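Side-chain contacts in aminotransferase (Bacillus subtilis, PDB 6L1O), which catalyses pyridoxal-phosphate-dependent amino-group transfer as part of the biosynthesis of the dipeptide antibiotic bacilysin: residues Ser6-Thr11 with Met137-Leu142; Ala81-Glu86 with Pro218-Glu223; Asp303-Leu308 with Trp315-Pro320. All coordinates share one frame; numbering follows the deposited sequence.

Contact 1 of 3, residues Ser6-Thr11 with Met137-Leu142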
loop_
_atom_site.group_PDB
_atom_site.type_symbol
_atom_site.label_atom_id
_atom_site.label_comp_id
_atom_site.label_asym_id
_atom_site.label_seq_id
_atom_site.Cartn_x
_atom_site.Cartn_y
_atom_site.Cartn_z
ATOM N N SER B 6 -12.766 -14.021 3.482
ATOM C CA SER B 6 -13.356 -14.005 2.163
ATOM C C SER B 6 -12.726 -15.065 1.226
ATOM O O SER B 6 -11.709 -15.683 1.535
ATOM C CB SER B 6 -13.168 -12.617 1.534
ATOM O OG SER B 6 -11.819 -12.467 1.138
ATOM N N ASP B 7 -13.374 -15.265 0.106
ATOM C CA ASP B 7 -12.938 -16.209 -0.917
ATOM C C ASP B 7 -11.582 -15.846 -1.542
ATOM O O ASP B 7 -10.792 -16.724 -1.816
ATOM C CB ASP B 7 -14.017 -16.339 -1.987
ATOM C CG ASP B 7 -15.246 -17.124 -1.499
ATOM O OD1 ASP B 7 -15.234 -17.673 -0.350
ATOM O OD2 ASP B 7 -16.255 -17.159 -2.268
ATOM N N VAL B 8 -11.313 -14.549 -1.707
ATOM C CA VAL B 8 -10.018 -14.063 -2.143
ATOM C C VAL B 8 -8.931 -14.545 -1.208
ATOM O O VAL B 8 -7.849 -14.982 -1.669
ATOM C CB VAL B 8 -10.018 -12.505 -2.256
ATOM C CG1 VAL B 8 -8.628 -11.887 -2.115
ATOM C CG2 VAL B 8 -10.625 -12.086 -3.588
ATOM N N ILE B 9 -9.174 -14.507 0.087
ATOM C CA ILE B 9 -8.207 -15.027 1.052
ATOM C C ILE B 9 -8.060 -16.581 0.935
ATOM O O ILE B 9 -6.950 -17.131 0.982
ATOM C CB ILE B 9 -8.598 -14.655 2.498
ATOM C CG1 ILE B 9 -8.623 -13.124 2.679
ATOM C CG2 ILE B 9 -7.621 -15.241 3.491
ATOM C CD1 ILE B 9 -7.348 -12.390 2.289
ATOM N N LYS B 10 -9.177 -17.270 0.831
ATOM C CA LYS B 10 -9.167 -18.730 0.784
ATOM C C LYS B 10 -8.429 -19.267 -0.457
ATOM O O LYS B 10 -7.812 -20.340 -0.406
ATOM C CB LYS B 10 -10.592 -19.284 0.784
ATOM C CG LYS B 10 -11.328 -19.160 2.085
ATOM C CD LYS B 10 -12.710 -19.833 1.939
ATOM C CE LYS B 10 -13.626 -19.489 3.095
ATOM N NZ LYS B 10 -12.918 -19.580 4.417
ATOM N N THR B 11 -8.529 -18.541 -1.561
ATOM C CA THR B 11 -7.917 -18.953 -2.830
ATOM C C THR B 11 -6.510 -18.393 -3.027
ATOM O O THR B 11 -5.931 -18.619 -4.052
ATOM C CB THR B 11 -8.756 -18.505 -4.043
ATOM O OG1 THR B 11 -8.821 -17.082 -4.106
ATOM C CG2 THR B 11 -10.186 -19.055 -3.996
ATOM N N MET B 137 -6.106 -12.990 -7.352
ATOM C CA MET B 137 -6.941 -12.043 -6.645
ATOM C C MET B 137 -7.870 -11.240 -7.524
ATOM O O MET B 137 -8.860 -10.718 -7.015
ATOM C CB MET B 137 -6.088 -11.080 -5.818
ATOM C CG MET B 137 -5.356 -11.831 -4.713
ATOM S SD MET B 137 -3.986 -10.828 -4.060
ATOM C CE MET B 137 -4.886 -9.817 -2.899
ATOM N N ALA B 138 -7.567 -11.141 -8.808
ATOM C CA ALA B 138 -8.476 -10.586 -9.797
ATOM C C ALA B 138 -9.494 -11.664 -10.282
ATOM O O ALA B 138 -10.348 -11.358 -11.108
ATOM C CB ALA B 138 -7.713 -10.044 -10.998
ATOM N N ARG B 139 -9.341 -12.890 -9.788
ATOM C CA ARG B 139 -10.173 -14.037 -10.179
ATOM C C ARG B 139 -10.027 -14.377 -11.660
ATOM O O ARG B 139 -10.954 -14.861 -12.288
ATOM C CB ARG B 139 -11.645 -13.786 -9.801
ATOM C CG ARG B 139 -11.843 -13.305 -8.370
ATOM C CD ARG B 139 -13.291 -12.890 -8.111
ATOM N NE ARG B 139 -13.782 -13.420 -6.810
ATOM C CZ ARG B 139 -13.818 -12.737 -5.657
ATOM N NH1 ARG B 139 -13.433 -11.459 -5.611
ATOM N NH2 ARG B 139 -14.259 -13.323 -4.549
ATOM N N ALA B 140 -8.849 -14.134 -12.233
ATOM C CA ALA B 140 -8.597 -14.373 -13.646
ATOM C C ALA B 140 -7.823 -15.663 -13.855
ATOM O O ALA B 140 -7.353 -16.263 -12.892
ATOM C CB ALA B 140 -7.843 -13.216 -14.207
ATOM N N GLU B 141 -7.703 -16.083 -15.105
ATOM C CA GLU B 141 -7.072 -17.347 -15.483
ATOM C C GLU B 141 -5.671 -17.114 -16.048
ATOM O O GLU B 141 -5.445 -16.174 -16.762
ATOM C CB GLU B 141 -7.918 -18.044 -16.547
ATOM C CG GLU B 141 -7.351 -19.383 -17.032
ATOM C CD GLU B 141 -7.977 -19.857 -18.342
ATOM O OE1 GLU B 141 -9.025 -19.293 -18.782
ATOM O OE2 GLU B 141 -7.412 -20.805 -18.927
ATOM N N LEU B 142 -4.746 -18.002 -15.726
ATOM C CA LEU B 142 -3.393 -17.910 -16.229
ATOM C C LEU B 142 -3.172 -18.788 -17.465
ATOM O O LEU B 142 -3.610 -19.947 -17.496
ATOM C CB LEU B 142 -2.449 -18.293 -15.100
ATOM C CG LEU B 142 -0.991 -18.513 -15.465
ATOM C CD1 LEU B 142 -0.099 -17.876 -14.413
ATOM C CD2 LEU B 142 -0.700 -20.003 -15.596
HETATM O O HOH W 1 -13.758 -12.521 -1.782
#

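Contact 2 of 3, residues Ala81-Glu86 with Pro218-Glu223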
loop_
_atom_site.group_PDB
_atom_site.type_symbol
_atom_site.label_atom_id
_atom_site.label_comp_id
_atom_site.label_asym_id
_atom_site.label_seq_id
_atom_site.Cartn_x
_atom_site.Cartn_y
_atom_site.Cartn_z
ATOM N N ALA B 81 12.399 13.132 -16.185
ATOM C CA ALA B 81 13.781 13.526 -16.468
ATOM C C ALA B 81 14.680 12.270 -16.467
ATOM O O ALA B 81 15.527 12.110 -17.314
ATOM C CB ALA B 81 14.273 14.529 -15.458
ATOM N N PHE B 82 14.387 11.342 -15.581
ATOM C CA PHE B 82 15.149 10.110 -15.485
ATOM C C PHE B 82 14.976 9.232 -16.732
ATOM O O PHE B 82 15.966 8.717 -17.297
ATOM C CB PHE B 82 14.719 9.347 -14.232
ATOM C CG PHE B 82 15.466 8.074 -14.005
ATOM C CD1 PHE B 82 16.714 8.092 -13.379
ATOM C CD2 PHE B 82 14.917 6.848 -14.372
ATOM C CE1 PHE B 82 17.396 6.918 -13.136
ATOM C CE2 PHE B 82 15.617 5.638 -14.109
ATOM C CZ PHE B 82 16.838 5.686 -13.494
ATOM N N TYR B 83 13.747 9.073 -17.189
ATOM C CA TYR B 83 13.486 8.250 -18.353
ATOM C C TYR B 83 14.094 8.833 -19.637
ATOM O O TYR B 83 14.468 8.105 -20.541
ATOM C CB TYR B 83 11.978 7.973 -18.535
ATOM C CG TYR B 83 11.689 6.554 -18.119
ATOM C CD1 TYR B 83 11.475 5.569 -19.061
ATOM C CD2 TYR B 83 11.728 6.182 -16.785
ATOM C CE1 TYR B 83 11.235 4.273 -18.706
ATOM C CE2 TYR B 83 11.514 4.841 -16.408
ATOM C CZ TYR B 83 11.268 3.900 -17.381
ATOM O OH TYR B 83 11.046 2.601 -16.993
ATOM N N LYS B 84 14.182 10.142 -19.680
ATOM C CA LYS B 84 14.814 10.827 -20.791
ATOM C C LYS B 84 16.337 10.628 -20.760
ATOM O O LYS B 84 16.913 10.237 -21.779
ATOM C CB LYS B 84 14.487 12.304 -20.760
ATOM C CG LYS B 84 14.784 13.040 -22.066
ATOM C CD LYS B 84 14.154 12.278 -23.260
ATOM C CE LYS B 84 13.758 13.190 -24.422
ATOM N NZ LYS B 84 14.804 14.213 -24.753
ATOM N N ARG B 85 16.952 10.801 -19.594
ATOM C CA ARG B 85 18.403 10.686 -19.427
ATOM C C ARG B 85 18.866 9.259 -19.644
ATOM O O ARG B 85 19.880 9.031 -20.297
ATOM C CB ARG B 85 18.812 11.164 -18.038
ATOM C CG ARG B 85 20.318 11.132 -17.742
ATOM C CD ARG B 85 20.678 11.302 -16.282
ATOM N NE ARG B 85 20.447 10.102 -15.467
ATOM C CZ ARG B 85 20.478 10.063 -14.141
ATOM N NH1 ARG B 85 20.774 11.140 -13.411
ATOM N NH2 ARG B 85 20.266 8.916 -13.513
ATOM N N GLU B 86 18.121 8.280 -19.119
ATOM C CA GLU B 86 18.562 6.917 -19.110
ATOM C C GLU B 86 18.221 6.176 -20.371
ATOM O O GLU B 86 19.003 5.367 -20.825
ATOM C CB GLU B 86 17.997 6.128 -17.891
ATOM C CG GLU B 86 18.600 6.542 -16.562
ATOM C CD GLU B 86 20.130 6.459 -16.537
ATOM O OE1 GLU B 86 20.670 5.416 -16.924
ATOM O OE2 GLU B 86 20.787 7.417 -16.100
ATOM N N PRO B 218 20.585 -1.211 -20.924
ATOM C CA PRO B 218 19.330 -1.945 -21.162
ATOM C C PRO B 218 18.353 -1.034 -21.874
ATOM O O PRO B 218 18.399 0.186 -21.646
ATOM C CB PRO B 218 18.834 -2.272 -19.734
ATOM C CG PRO B 218 20.015 -2.036 -18.850
ATOM C CD PRO B 218 20.782 -0.943 -19.482
ATOM N N ALA B 219 17.576 -1.597 -22.792
ATOM C CA ALA B 219 16.477 -0.888 -23.434
ATOM C C ALA B 219 15.207 -0.963 -22.563
ATOM O O ALA B 219 14.883 -2.030 -22.023
ATOM C CB ALA B 219 16.213 -1.456 -24.814
ATOM N N SER B 220 14.522 0.166 -22.415
ATOM C CA SER B 220 13.174 0.198 -21.859
ATOM C C SER B 220 12.169 -0.307 -22.919
ATOM O O SER B 220 12.283 -0.012 -24.122
ATOM C CB SER B 220 12.812 1.611 -21.418
ATOM O OG SER B 220 11.371 1.811 -21.374
ATOM N N PHE B 221 11.160 -1.040 -22.478
ATOM C CA PHE B 221 10.007 -1.378 -23.323
ATOM C C PHE B 221 9.461 -0.135 -24.048
ATOM O O PHE B 221 9.045 -0.187 -25.232
ATOM C CB PHE B 221 8.928 -2.044 -22.436
ATOM C CG PHE B 221 7.572 -2.193 -23.081
ATOM C CD1 PHE B 221 7.399 -2.939 -24.237
ATOM C CD2 PHE B 221 6.448 -1.596 -22.505
ATOM C CE1 PHE B 221 6.145 -3.066 -24.829
ATOM C CE2 PHE B 221 5.195 -1.732 -23.071
ATOM C CZ PHE B 221 5.055 -2.443 -24.258
ATOM N N LEU B 222 9.470 0.994 -23.360
ATOM C CA LEU B 222 8.903 2.216 -23.898
ATOM C C LEU B 222 9.708 2.847 -25.034
ATOM O O LEU B 222 9.299 3.839 -25.581
ATOM C CB LEU B 222 8.670 3.244 -22.788
ATOM C CG LEU B 222 7.698 2.801 -21.681
ATOM C CD1 LEU B 222 7.592 3.943 -20.704
ATOM C CD2 LEU B 222 6.315 2.451 -22.231
ATOM N N GLU B 223 10.878 2.289 -25.345
ATOM C CA GLU B 223 11.591 2.614 -26.566
ATOM C C GLU B 223 10.925 2.070 -27.839
ATOM O O GLU B 223 11.072 2.632 -28.897
ATOM C CB GLU B 223 13.045 2.152 -26.475
ATOM C CG GLU B 223 13.863 3.070 -25.569
ATOM C CD GLU B 223 15.291 2.596 -25.368
ATOM O OE1 GLU B 223 15.958 2.349 -26.400
ATOM O OE2 GLU B 223 15.749 2.478 -24.187
HETATM O O HOH W 2 20.145 2.775 -20.523
#

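Contact 3 of 3, residues Asp303-Leu308 with Trp315-Pro320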
loop_
_atom_site.group_PDB
_atom_site.type_symbol
_atom_site.label_atom_id
_atom_site.label_comp_id
_atom_site.label_asym_id
_atom_site.label_seq_id
_atom_site.Cartn_x
_atom_site.Cartn_y
_atom_site.Cartn_z
ATOM N N ASP B 303 31.571 -13.096 -11.896
ATOM C CA ASP B 303 32.811 -13.638 -12.439
ATOM C C ASP B 303 33.582 -14.484 -11.423
ATOM O O ASP B 303 33.996 -15.618 -11.744
ATOM C CB ASP B 303 33.677 -12.526 -12.984
ATOM C CG ASP B 303 33.103 -11.900 -14.243
ATOM O OD1 ASP B 303 32.014 -12.307 -14.717
ATOM O OD2 ASP B 303 33.737 -10.973 -14.773
ATOM N N PHE B 304 33.774 -13.945 -10.230
ATOM C CA PHE B 304 34.382 -14.685 -9.110
ATOM C C PHE B 304 33.700 -16.026 -8.802
ATOM O O PHE B 304 34.379 -17.078 -8.688
ATOM C CB PHE B 304 34.365 -13.835 -7.865
ATOM C CG PHE B 304 34.851 -14.540 -6.623
ATOM C CD1 PHE B 304 36.222 -14.764 -6.421
ATOM C CD2 PHE B 304 33.955 -14.987 -5.666
ATOM C CE1 PHE B 304 36.669 -15.390 -5.257
ATOM C CE2 PHE B 304 34.382 -15.635 -4.524
ATOM C CZ PHE B 304 35.758 -15.824 -4.324
ATOM N N PHE B 305 32.380 -15.967 -8.609
ATOM C CA PHE B 305 31.583 -17.096 -8.244
ATOM C C PHE B 305 31.526 -18.178 -9.318
ATOM O O PHE B 305 31.653 -19.372 -9.024
ATOM C CB PHE B 305 30.127 -16.645 -7.961
ATOM C CG PHE B 305 29.213 -17.755 -7.510
ATOM C CD1 PHE B 305 29.275 -18.251 -6.188
ATOM C CD2 PHE B 305 28.306 -18.305 -8.384
ATOM C CE1 PHE B 305 28.437 -19.275 -5.775
ATOM C CE2 PHE B 305 27.478 -19.340 -7.987
ATOM C CZ PHE B 305 27.521 -19.812 -6.696
ATOM N N THR B 306 31.250 -17.809 -10.535
ATOM C CA THR B 306 31.121 -18.828 -11.599
ATOM C C THR B 306 32.513 -19.495 -11.883
ATOM O O THR B 306 32.627 -20.709 -12.166
ATOM C CB THR B 306 30.509 -18.275 -12.882
ATOM O OG1 THR B 306 31.226 -17.133 -13.328
ATOM C CG2 THR B 306 29.009 -17.885 -12.663
ATOM N N ALA B 307 33.568 -18.710 -11.778
ATOM C CA ALA B 307 34.926 -19.276 -11.970
ATOM C C ALA B 307 35.255 -20.247 -10.863
ATOM O O ALA B 307 35.871 -21.287 -11.095
ATOM C CB ALA B 307 35.955 -18.152 -12.071
ATOM N N LEU B 308 34.815 -19.942 -9.642
ATOM C CA LEU B 308 35.110 -20.736 -8.477
ATOM C C LEU B 308 34.290 -22.048 -8.473
ATOM O O LEU B 308 34.834 -23.140 -8.146
ATOM C CB LEU B 308 34.816 -19.976 -7.218
ATOM C CG LEU B 308 35.373 -20.479 -5.921
ATOM C CD1 LEU B 308 36.909 -20.442 -5.966
ATOM C CD2 LEU B 308 34.837 -19.624 -4.753
ATOM N N TRP B 315 31.210 -27.359 -11.606
ATOM C CA TRP B 315 29.834 -26.883 -11.898
ATOM C C TRP B 315 29.862 -25.717 -12.890
ATOM O O TRP B 315 30.108 -24.577 -12.502
ATOM C CB TRP B 315 29.130 -26.468 -10.607
ATOM C CG TRP B 315 27.630 -26.321 -10.695
ATOM C CD1 TRP B 315 26.842 -26.568 -11.792
ATOM C CD2 TRP B 315 26.755 -25.970 -9.646
ATOM N NE1 TRP B 315 25.513 -26.366 -11.474
ATOM C CE2 TRP B 315 25.435 -26.010 -10.160
ATOM C CE3 TRP B 315 26.939 -25.616 -8.295
ATOM C CZ2 TRP B 315 24.337 -25.694 -9.399
ATOM C CZ3 TRP B 315 25.812 -25.285 -7.532
ATOM C CH2 TRP B 315 24.538 -25.339 -8.093
ATOM N N LYS B 316 29.636 -26.005 -14.168
ATOM C CA LYS B 316 29.736 -24.989 -15.189
ATOM C C LYS B 316 28.387 -24.237 -15.251
ATOM O O LYS B 316 27.336 -24.859 -15.278
ATOM C CB LYS B 316 30.095 -25.602 -16.574
ATOM N N MET B 317 28.445 -22.913 -15.233
ATOM C CA MET B 317 27.238 -22.044 -15.229
ATOM C C MET B 317 27.413 -21.014 -16.314
ATOM O O MET B 317 28.490 -20.476 -16.489
ATOM C CB MET B 317 27.075 -21.319 -13.884
ATOM C CG MET B 317 26.920 -22.214 -12.676
ATOM S SD MET B 317 27.160 -21.310 -11.116
ATOM C CE MET B 317 26.844 -22.580 -9.921
ATOM N N GLU B 318 26.348 -20.731 -17.039
ATOM C CA GLU B 318 26.334 -19.637 -17.984
ATOM C C GLU B 318 26.338 -18.342 -17.190
ATOM O O GLU B 318 25.696 -18.262 -16.172
ATOM C CB GLU B 318 25.066 -19.683 -18.861
ATOM C CG GLU B 318 25.266 -19.107 -20.249
ATOM C CD GLU B 318 26.024 -20.082 -21.132
ATOM O OE1 GLU B 318 25.521 -21.211 -21.331
ATOM O OE2 GLU B 318 27.117 -19.737 -21.607
ATOM N N LYS B 319 27.120 -17.361 -17.625
ATOM C CA LYS B 319 27.093 -16.049 -16.989
ATOM C C LYS B 319 25.827 -15.308 -17.459
ATOM O O LYS B 319 25.544 -15.263 -18.654
ATOM C CB LYS B 319 28.341 -15.246 -17.294
ATOM C CG LYS B 319 29.612 -15.803 -16.617
ATOM C CD LYS B 319 30.723 -14.790 -16.653
ATOM C CE LYS B 319 31.983 -15.433 -16.093
ATOM N NZ LYS B 319 33.143 -14.525 -16.234
ATOM N N PRO B 320 25.054 -14.755 -16.517
ATOM C CA PRO B 320 23.850 -14.016 -16.913
ATOM C C PRO B 320 24.148 -12.805 -17.768
ATOM O O PRO B 320 25.174 -12.148 -17.570
ATOM C CB PRO B 320 23.268 -13.573 -15.552
ATOM C CG PRO B 320 24.445 -13.593 -14.622
ATOM C CD PRO B 320 25.200 -14.780 -15.054
HETATM O O HOH W 3 34.479 -15.989 -14.312
HETATM O O HOH W 4 30.438 -21.914 -13.572
#

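Contact 1 of 3, residues Ser6-Thr11 with Met137-Leu142
Val8 lies between Met137 and Arg139. CB of Val8 points toward the 137-142 segment, and its two methyls divide the work. CG1 stands anti to the backbone N (chi1 155°) and meets CG of Met137 at 4.2 Å. CG2 is anti to the carbonyl carbon. It sits over one face of the Arg139 guanidinium, 3.5 Å from NH1 of that residue. Arg139 NH2 also passes 4.0 Å from CB of Asp7, obliquely to the guanidinium plane. The Asp7 carboxylate makes no salt bridge with Arg139, since its OD2 stays 4.9 Å from Arg139 NH2. Instead a water accepts from Arg139 NH2 at 2.9 Å and from the backbone N of Val8 at 3.2 Å. It thus ties the arginine to the first turn of helix 7-10. Arg139 itself, with positive phi, ends helix 130-137 in a Schellman motif, and the chain then runs into strand 141-146, an outermost strand of the seven-stranded sheet within this chain. Ser6 is the N-cap of helix 7-10, and its OG bonds to Gln112 O of the second subunit. Helix 7-10 thus packs through Val8 on the end of helix 130-137 and through Ser6 on the second subunit.

Contact 2 of 3, residues Ala81-Glu86 with Pro218-Glu223
The Tyr83 ring meets the 218-223 segment mainly through CE1. Ser220 OG lies at the ring edge, near its plane, 3.6 Å from Tyr83 CE1. Leu222 CD1 approaches the same CE1 obliquely at 4.2 Å. On the helix side, the Phe82 ring carries CG of Glu86 on one face, 3.6 Å above its plane and offset toward the rim. At the guanidinium edge of Arg85 lies CD of Glu86, in plane. Arg85 NE gives a 2.8 Å salt-bridge hydrogen bond to the anti lone pair of Glu86 OE2, which is tilted 20° from the guanidinium plane.

Across the contact, Ser220 OG stands anti to its own backbone N (chi1 157°). There it accepts from the backbone N of Leu222 at 2.9 Å, an ST turn. Glu223 OE2 accepts from the backbone N of Ser220, which meets it from above the carboxylate plane. A water bridges Glu86 O and, weakly, Pro218 O. No direct hydrogen bond joins the two segments. Glu233 makes the polar link: its OE2 bonds both Tyr83 OH and Ser220 OG, and its OE1 bonds Phe221 N. These bonds would probably favour a charged carboxylate on Glu233, even in this buried setting.

Contact 3 of 3, residues Asp303-Leu308 with Trp315-Pro320
Asp303 OD1 forms salt bridges with Lys319 NZ (2.9 Å, weak as a hydrogen bond) and with Lys299 NZ of its own helix. Two lysines therefore share one carboxylate oxygen, which probably keeps Asp303 ionised. A water accepts from Lys319 NZ at 2.8 Å and donates to Asp303 O. Lys319 is extended beyond CG and crosses the Asp303 side chain at about a right angle. On the way its CE passes 3.3 Å from Thr306 OG1, which is hydrogen-bonded to Ile302 O in its own helix. With chi1 at 54°, OG1 of Thr306 lies between the backbone N and the carbonyl carbon. The CG2 methyl then faces Met317, 4.1 Å from its CB.

Met317 is also extended beyond CG. Its SD lies 3.7 Å from Phe305 CE2 in an oblique Met-aromatic contact, 66° off the ring normal. The methyl CE lies over the centre of the Trp315 ring. A second water donates to Thr306 O and Trp315 O and accepts weakly from Met317 N. The loop after helix 289-313 folds back along the helix before strand 325-329, and Met317 packs on Val326 and Ile368. This helix on an antiparallel three-stranded sheet is consistent with the small C-terminal domain of such aminotransferases.

Centres of contacts 1 and 2 lie 34 Å apart, those of 1 and 3 40 Å, and those of 2 and 3 30 Å. Contacts 1 and 2 cross along the chain: 81-86 falls between the segments of contact 1, and 218-223 comes after 137-142. Contact 3 follows both and is local in sequence. Contacts 1 and 2 flank the seven-stranded, cofactor-binding sheet, at strand 141-146 and at strands 231-236 and 249-253. Met137 and Tyr83 are about 14 and 12 Å from the bound pyridoxal phosphate, side chain to cofactor. Contact 3 belongs to the three-stranded sheet, on the opposite side of the chain's centre from contact 1. Contact 1 alone reaches the second subunit.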